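Long-range contact in alcohol dehydrogenase, zinc-containing (Thermotoga maritima, PDB 1VJ0), which binds zinc and probably acts as an alcohol dehydrogenase, an oxidoreductase of the medium-chain, Rossmann-containing family: residues A176-E189 with K322-V336. Numbering follows the deposited sequence. Where two conformers were deposited one is given.
Sequences AMCSGATAYHAFDE and KGIWVSDTSHFVKTV
H185 is wedged between I324 and H331. CB lies over the centre of the H331 ring, 3.8 Å from its centroid. With CG anti to the backbone N (chi1 -179°), the imidazole extends toward the chain 324-326. CG and CD2 lie over CE1 of H331, the two rings forming an offset stack with planes 16° apart; the other face of H185 receives the methyl CG2 of I324, 3.6 Å from the ring centroid. At the edge, ND1 donates to V326 O (2.7 Å), nearly straight and within the imidazole plane, but from above the carbonyl plane. CE1 ends against W325 O, and NE2 lies between H331 CE1 on one side (3.9 Å) and I324 CG2, farther away, on the other. Histidine suits this slot because a flat ring fills it while an N-H meets a loop carbonyl; a leucine here would probably leave V326 O without this donor and the face of H331 without its stacked ring.

H331 is itself held by D328 N, which donates to its ND1, completing a capping box in which D328 OD1 receives H331 N. Its NE2 shares a water with D188 and E189. Small A181 and G180 admit T335, whose OG1 lies 3.3 Å from A181 CA while bonding back to H331 O. K334 CB covers one face of Y184. The flexible thioether of M177 bends its SD to the edge of F332, 3.4 Å from CE1, a Met-aromatic contact.

The axes of segments 176-188, which carries zinc ligand C178, and 329-336 pass 8.7 Å apart at 105°, so these parts of helices 170-188 and 329-340 pack crosswise, while I324 follows strand 320-323, outermost in this chain's parallel Rossmann sheet, which runs on through an antiparallel pairing with a second subunit.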
loop_
_atom_site.group_PDB
_atom_site.type_symbol
_atom_site.label_atom_id
_atom_site.label_comp_id
_atom_site.label_asym_id
_atom_site.label_seq_id
_atom_site.Cartn_x
_atom_site.Cartn_y
_atom_site.Cartn_z
ATOM N N ALA A 176 -6.935 12.842 -24.230
ATOM C CA ALA A 176 -6.430 12.395 -22.943
ATOM C C ALA A 176 -7.222 11.236 -22.374
ATOM O O ALA A 176 -6.714 10.444 -21.570
ATOM C CB ALA A 176 -6.517 13.537 -21.943
ATOM N N MET A 177 -8.473 11.166 -22.777
ATOM C CA MET A 177 -9.447 10.249 -22.192
ATOM C C MET A 177 -9.012 8.822 -22.421
ATOM O O MET A 177 -9.304 7.940 -21.611
ATOM C CB MET A 177 -10.795 10.410 -22.891
ATOM C CG MET A 177 -11.437 11.737 -22.745
ATOM S SD MET A 177 -12.029 11.867 -21.069
ATOM C CE MET A 177 -10.544 12.451 -20.170
ATOM N N CYS A 178 -8.368 8.590 -23.551
ATOM C CA CYS A 178 -7.966 7.254 -23.856
ATOM C C CYS A 178 -6.509 7.026 -23.447
ATOM O O CYS A 178 -6.263 6.473 -22.335
ATOM C CB CYS A 178 -8.146 6.991 -25.337
ATOM S SG CYS A 178 -7.604 5.356 -25.703
ATOM N N SER A 179 -5.572 7.479 -24.307
ATOM C CA SER A 179 -4.169 7.202 -24.073
ATOM C C SER A 179 -3.724 7.747 -22.708
ATOM O O SER A 179 -3.024 7.093 -21.983
ATOM C CB SER A 179 -3.338 7.832 -25.201
ATOM O OG SER A 179 -3.710 9.202 -25.381
ATOM N N GLY A 180 -4.184 8.924 -22.337
ATOM C CA GLY A 180 -3.783 9.527 -21.080
ATOM C C GLY A 180 -4.237 8.828 -19.822
ATOM O O GLY A 180 -3.453 8.697 -18.868
ATOM N N ALA A 181 -5.462 8.333 -19.795
ATOM C CA ALA A 181 -5.920 7.612 -18.616
ATOM C C ALA A 181 -5.304 6.219 -18.469
ATOM O O ALA A 181 -5.066 5.731 -17.353
ATOM C CB ALA A 181 -7.429 7.569 -18.586
ATOM N N THR A 182 -4.988 5.580 -19.601
ATOM C CA THR A 182 -4.287 4.328 -19.538
ATOM C C THR A 182 -2.856 4.562 -19.023
ATOM O O THR A 182 -2.386 3.839 -18.132
ATOM C CB THR A 182 -4.343 3.638 -20.918
ATOM O OG1 THR A 182 -5.686 3.295 -21.198
ATOM C CG2 THR A 182 -3.578 2.332 -20.901
ATOM N N ALA A 183 -2.166 5.589 -19.532
ATOM C CA ALA A 183 -0.856 5.944 -18.987
ATOM C C ALA A 183 -0.953 6.289 -17.472
ATOM O O ALA A 183 -0.141 5.856 -16.671
ATOM C CB ALA A 183 -0.230 7.122 -19.794
ATOM N N TYR A 184 -1.970 7.054 -17.077
ATOM C CA TYR A 184 -2.166 7.326 -15.663
ATOM C C TYR A 184 -2.305 6.039 -14.859
ATOM O O TYR A 184 -1.641 5.856 -13.820
ATOM C CB TYR A 184 -3.290 8.374 -15.361
ATOM C CG TYR A 184 -3.227 8.605 -13.890
ATOM C CD1 TYR A 184 -2.241 9.400 -13.356
ATOM C CD2 TYR A 184 -4.037 7.892 -13.030
ATOM C CE1 TYR A 184 -2.067 9.504 -11.994
ATOM C CE2 TYR A 184 -3.884 8.005 -11.652
ATOM C CZ TYR A 184 -2.899 8.796 -11.152
ATOM O OH TYR A 184 -2.741 8.860 -9.791
ATOM N N HIS A 185 -3.172 5.139 -15.296
ATOM C CA HIS A 185 -3.371 3.864 -14.643
ATOM C C HIS A 185 -1.996 3.210 -14.397
ATOM O O HIS A 185 -1.683 2.664 -13.317
ATOM C CB HIS A 185 -4.285 2.986 -15.549
ATOM C CG HIS A 185 -4.615 1.633 -14.996
ATOM N ND1 HIS A 185 -5.515 0.780 -15.613
ATOM C CD2 HIS A 185 -4.243 1.017 -13.856
ATOM C CE1 HIS A 185 -5.619 -0.330 -14.902
ATOM N NE2 HIS A 185 -4.868 -0.207 -13.816
ATOM N N ALA A 186 -1.156 3.249 -15.412
ATOM C CA ALA A 186 0.131 2.587 -15.331
ATOM C C ALA A 186 1.018 3.104 -14.249
ATOM O O ALA A 186 1.741 2.341 -13.613
ATOM C CB ALA A 186 0.849 2.743 -16.634
ATOM N N PHE A 187 1.021 4.420 -14.092
ATOM C CA PHE A 187 1.773 5.108 -13.044
ATOM C C PHE A 187 1.142 4.954 -11.681
ATOM O O PHE A 187 1.866 4.798 -10.673
ATOM C CB PHE A 187 1.948 6.576 -13.421
ATOM C CG PHE A 187 3.036 6.803 -14.441
ATOM C CD1 PHE A 187 2.773 6.718 -15.797
ATOM C CD2 PHE A 187 4.340 7.141 -14.028
ATOM C CE1 PHE A 187 3.797 6.908 -16.743
ATOM C CE2 PHE A 187 5.353 7.357 -14.943
ATOM C CZ PHE A 187 5.072 7.202 -16.342
ATOM N N ASP A 188 -0.183 4.919 -11.639
ATOM C CA ASP A 188 -0.928 4.803 -10.384
ATOM C C ASP A 188 -0.678 3.453 -9.733
ATOM O O ASP A 188 -0.832 3.325 -8.532
ATOM C CB ASP A 188 -2.421 4.939 -10.663
ATOM C CG ASP A 188 -3.225 5.220 -9.447
ATOM O OD1 ASP A 188 -2.970 6.241 -8.757
ATOM O OD2 ASP A 188 -4.186 4.480 -9.145
ATOM N N GLU A 189 -0.307 2.440 -10.513
ATOM C CA GLU A 189 -0.043 1.107 -9.934
ATOM C C GLU A 189 1.292 1.031 -9.157
ATOM O O GLU A 189 1.492 0.125 -8.360
ATOM C CB GLU A 189 -0.051 0.039 -11.031
ATOM C CG GLU A 189 -1.408 -0.230 -11.619
ATOM C CD GLU A 189 -2.400 -0.728 -10.572
ATOM O OE1 GLU A 189 -2.071 -1.627 -9.764
ATOM O OE2 GLU A 189 -3.491 -0.163 -10.507
ATOM N N LYS A 322 3.653 -5.616 -14.260
ATOM C CA LYS A 322 2.241 -5.369 -13.993
ATOM C C LYS A 322 1.556 -5.012 -15.295
ATOM O O LYS A 322 1.874 -3.985 -15.858
ATOM C CB LYS A 322 2.123 -4.188 -13.021
ATOM C CG LYS A 322 0.728 -3.686 -12.721
ATOM C CD LYS A 322 0.001 -4.651 -11.811
ATOM C CE LYS A 322 -1.487 -4.628 -12.020
ATOM N NZ LYS A 322 -2.176 -5.835 -11.414
ATOM N N GLY A 323 0.621 -5.842 -15.781
ATOM C CA GLY A 323 -0.103 -5.480 -16.984
ATOM C C GLY A 323 -1.175 -4.452 -16.654
ATOM O O GLY A 323 -1.778 -4.499 -15.567
ATOM N N ILE A 324 -1.448 -3.555 -17.606
ATOM C CA ILE A 324 -2.386 -2.450 -17.428
ATOM C C ILE A 324 -3.529 -2.541 -18.460
ATOM O O ILE A 324 -3.290 -2.481 -19.684
ATOM C CB ILE A 324 -1.655 -1.067 -17.547
ATOM C CG1 ILE A 324 -0.459 -1.007 -16.620
ATOM C CG2 ILE A 324 -2.650 0.083 -17.336
ATOM C CD1 ILE A 324 -0.767 -1.109 -15.165
ATOM N N TRP A 325 -4.744 -2.753 -17.965
ATOM C CA TRP A 325 -5.913 -2.826 -18.802
ATOM C C TRP A 325 -6.756 -1.541 -18.635
ATOM O O TRP A 325 -7.302 -1.298 -17.554
ATOM C CB TRP A 325 -6.770 -4.055 -18.464
ATOM C CG TRP A 325 -7.917 -4.172 -19.411
ATOM C CD1 TRP A 325 -9.258 -4.094 -19.135
ATOM C CD2 TRP A 325 -7.802 -4.368 -20.793
ATOM N NE1 TRP A 325 -9.982 -4.233 -20.290
ATOM C CE2 TRP A 325 -9.109 -4.409 -21.327
ATOM C CE3 TRP A 325 -6.704 -4.547 -21.659
ATOM C CZ2 TRP A 325 -9.361 -4.580 -22.685
ATOM C CZ3 TRP A 325 -6.951 -4.686 -23.024
ATOM C CH2 TRP A 325 -8.281 -4.721 -23.517
ATOM N N VAL A 326 -6.896 -0.795 -19.729
ATOM C CA VAL A 326 -7.737 0.402 -19.796
ATOM C C VAL A 326 -7.628 1.279 -18.515
ATOM O O VAL A 326 -6.503 1.550 -18.060
ATOM C CB VAL A 326 -9.201 0.083 -20.311
ATOM C CG1 VAL A 326 -9.119 -0.658 -21.667
ATOM C CG2 VAL A 326 -9.984 -0.692 -19.341
ATOM N N SER A 327 -8.735 1.813 -18.034
ATOM C CA SER A 327 -8.728 2.725 -16.911
ATOM C C SER A 327 -10.130 2.802 -16.406
ATOM O O SER A 327 -11.068 2.358 -17.076
ATOM C CB SER A 327 -8.284 4.099 -17.375
ATOM O OG SER A 327 -9.053 4.500 -18.481
ATOM N N ASP A 328 -10.279 3.379 -15.223
ATOM C CA ASP A 328 -11.572 3.584 -14.630
ATOM C C ASP A 328 -11.805 5.057 -14.308
ATOM O O ASP A 328 -11.020 5.916 -14.677
ATOM C CB ASP A 328 -11.767 2.650 -13.415
ATOM C CG ASP A 328 -10.864 2.966 -12.266
ATOM O OD1 ASP A 328 -10.423 4.127 -12.067
ATOM O OD2 ASP A 328 -10.576 2.083 -11.458
ATOM N N THR A 329 -12.922 5.349 -13.644
ATOM C CA THR A 329 -13.273 6.715 -13.332
ATOM C C THR A 329 -12.299 7.417 -12.387
ATOM O O THR A 329 -12.133 8.584 -12.522
ATOM C CB THR A 329 -14.679 6.751 -12.763
ATOM O OG1 THR A 329 -15.594 6.358 -13.798
ATOM C CG2 THR A 329 -15.084 8.156 -12.345
ATOM N N SER A 330 -11.648 6.705 -11.467
ATOM C CA SER A 330 -10.624 7.326 -10.651
ATOM C C SER A 330 -9.443 7.770 -11.523
ATOM O O SER A 330 -8.901 8.861 -11.353
ATOM C CB SER A 330 -10.162 6.423 -9.485
ATOM O OG SER A 330 -9.333 5.329 -9.952
ATOM N N HIS A 331 -9.053 6.961 -12.494
ATOM C CA HIS A 331 -7.975 7.347 -13.361
ATOM C C HIS A 331 -8.366 8.524 -14.252
ATOM O O HIS A 331 -7.536 9.418 -14.522
ATOM C CB HIS A 331 -7.538 6.175 -14.243
ATOM C CG HIS A 331 -7.156 4.954 -13.487
ATOM N ND1 HIS A 331 -7.703 3.716 -13.761
ATOM C CD2 HIS A 331 -6.317 4.773 -12.432
ATOM C CE1 HIS A 331 -7.179 2.813 -12.937
ATOM N NE2 HIS A 331 -6.341 3.427 -12.114
ATOM N N PHE A 332 -9.608 8.485 -14.730
ATOM C CA PHE A 332 -10.231 9.566 -15.529
ATOM C C PHE A 332 -10.086 10.966 -14.862
ATOM O O PHE A 332 -9.548 11.924 -15.422
ATOM C CB PHE A 332 -11.706 9.153 -15.816
ATOM C CG PHE A 332 -12.600 10.271 -16.293
ATOM C CD1 PHE A 332 -12.393 10.895 -17.505
ATOM C CD2 PHE A 332 -13.631 10.694 -15.518
ATOM C CE1 PHE A 332 -13.263 11.935 -17.922
ATOM C CE2 PHE A 332 -14.478 11.739 -15.923
ATOM C CZ PHE A 332 -14.279 12.342 -17.116
ATOM N N VAL A 333 -10.537 11.055 -13.630
ATOM C CA VAL A 333 -10.526 12.309 -12.913
ATOM C C VAL A 333 -9.081 12.799 -12.716
ATOM O O VAL A 333 -8.754 13.979 -12.933
ATOM C CB VAL A 333 -11.250 12.079 -11.547
ATOM C CG1 VAL A 333 -10.863 13.109 -10.511
ATOM C CG2 VAL A 333 -12.728 12.002 -11.745
ATOM N N LYS A 334 -8.198 11.899 -12.317
ATOM C CA LYS A 334 -6.816 12.307 -12.066
ATOM C C LYS A 334 -6.081 12.680 -13.348
ATOM O O LYS A 334 -5.200 13.551 -13.366
ATOM C CB LYS A 334 -6.079 11.224 -11.283
ATOM C CG LYS A 334 -6.746 10.893 -9.981
ATOM C CD LYS A 334 -6.152 9.671 -9.288
ATOM C CE LYS A 334 -7.013 9.308 -8.066
ATOM N NZ LYS A 334 -6.723 7.945 -7.421
ATOM N N THR A 335 -6.436 12.017 -14.437
ATOM C CA THR A 335 -5.867 12.354 -15.761
ATOM C C THR A 335 -6.330 13.741 -16.209
ATOM O O THR A 335 -5.536 14.533 -16.716
ATOM C CB THR A 335 -6.294 11.302 -16.789
ATOM O OG1 THR A 335 -5.709 10.037 -16.428
ATOM C CG2 THR A 335 -5.785 11.633 -18.187
ATOM N N VAL A 336 -7.614 14.032 -16.046
ATOM C CA VAL A 336 -8.115 15.346 -16.359
ATOM C C VAL A 336 -7.369 16.394 -15.525
ATOM O O VAL A 336 -6.967 17.421 -16.073
ATOM C CB VAL A 336 -9.654 15.423 -16.147
ATOM C CG1 VAL A 336 -10.160 16.843 -16.168
ATOM C CG2 VAL A 336 -10.365 14.559 -17.164
HETATM O O HOH W 1 -7.945 4.400 -20.887
HETATM O O HOH W 2 -4.681 2.206 -10.286
HETATM O O HOH W 3 -6.595 6.006 -9.299
HETATM O O HOH W 4 -3.906 7.182 -6.415
#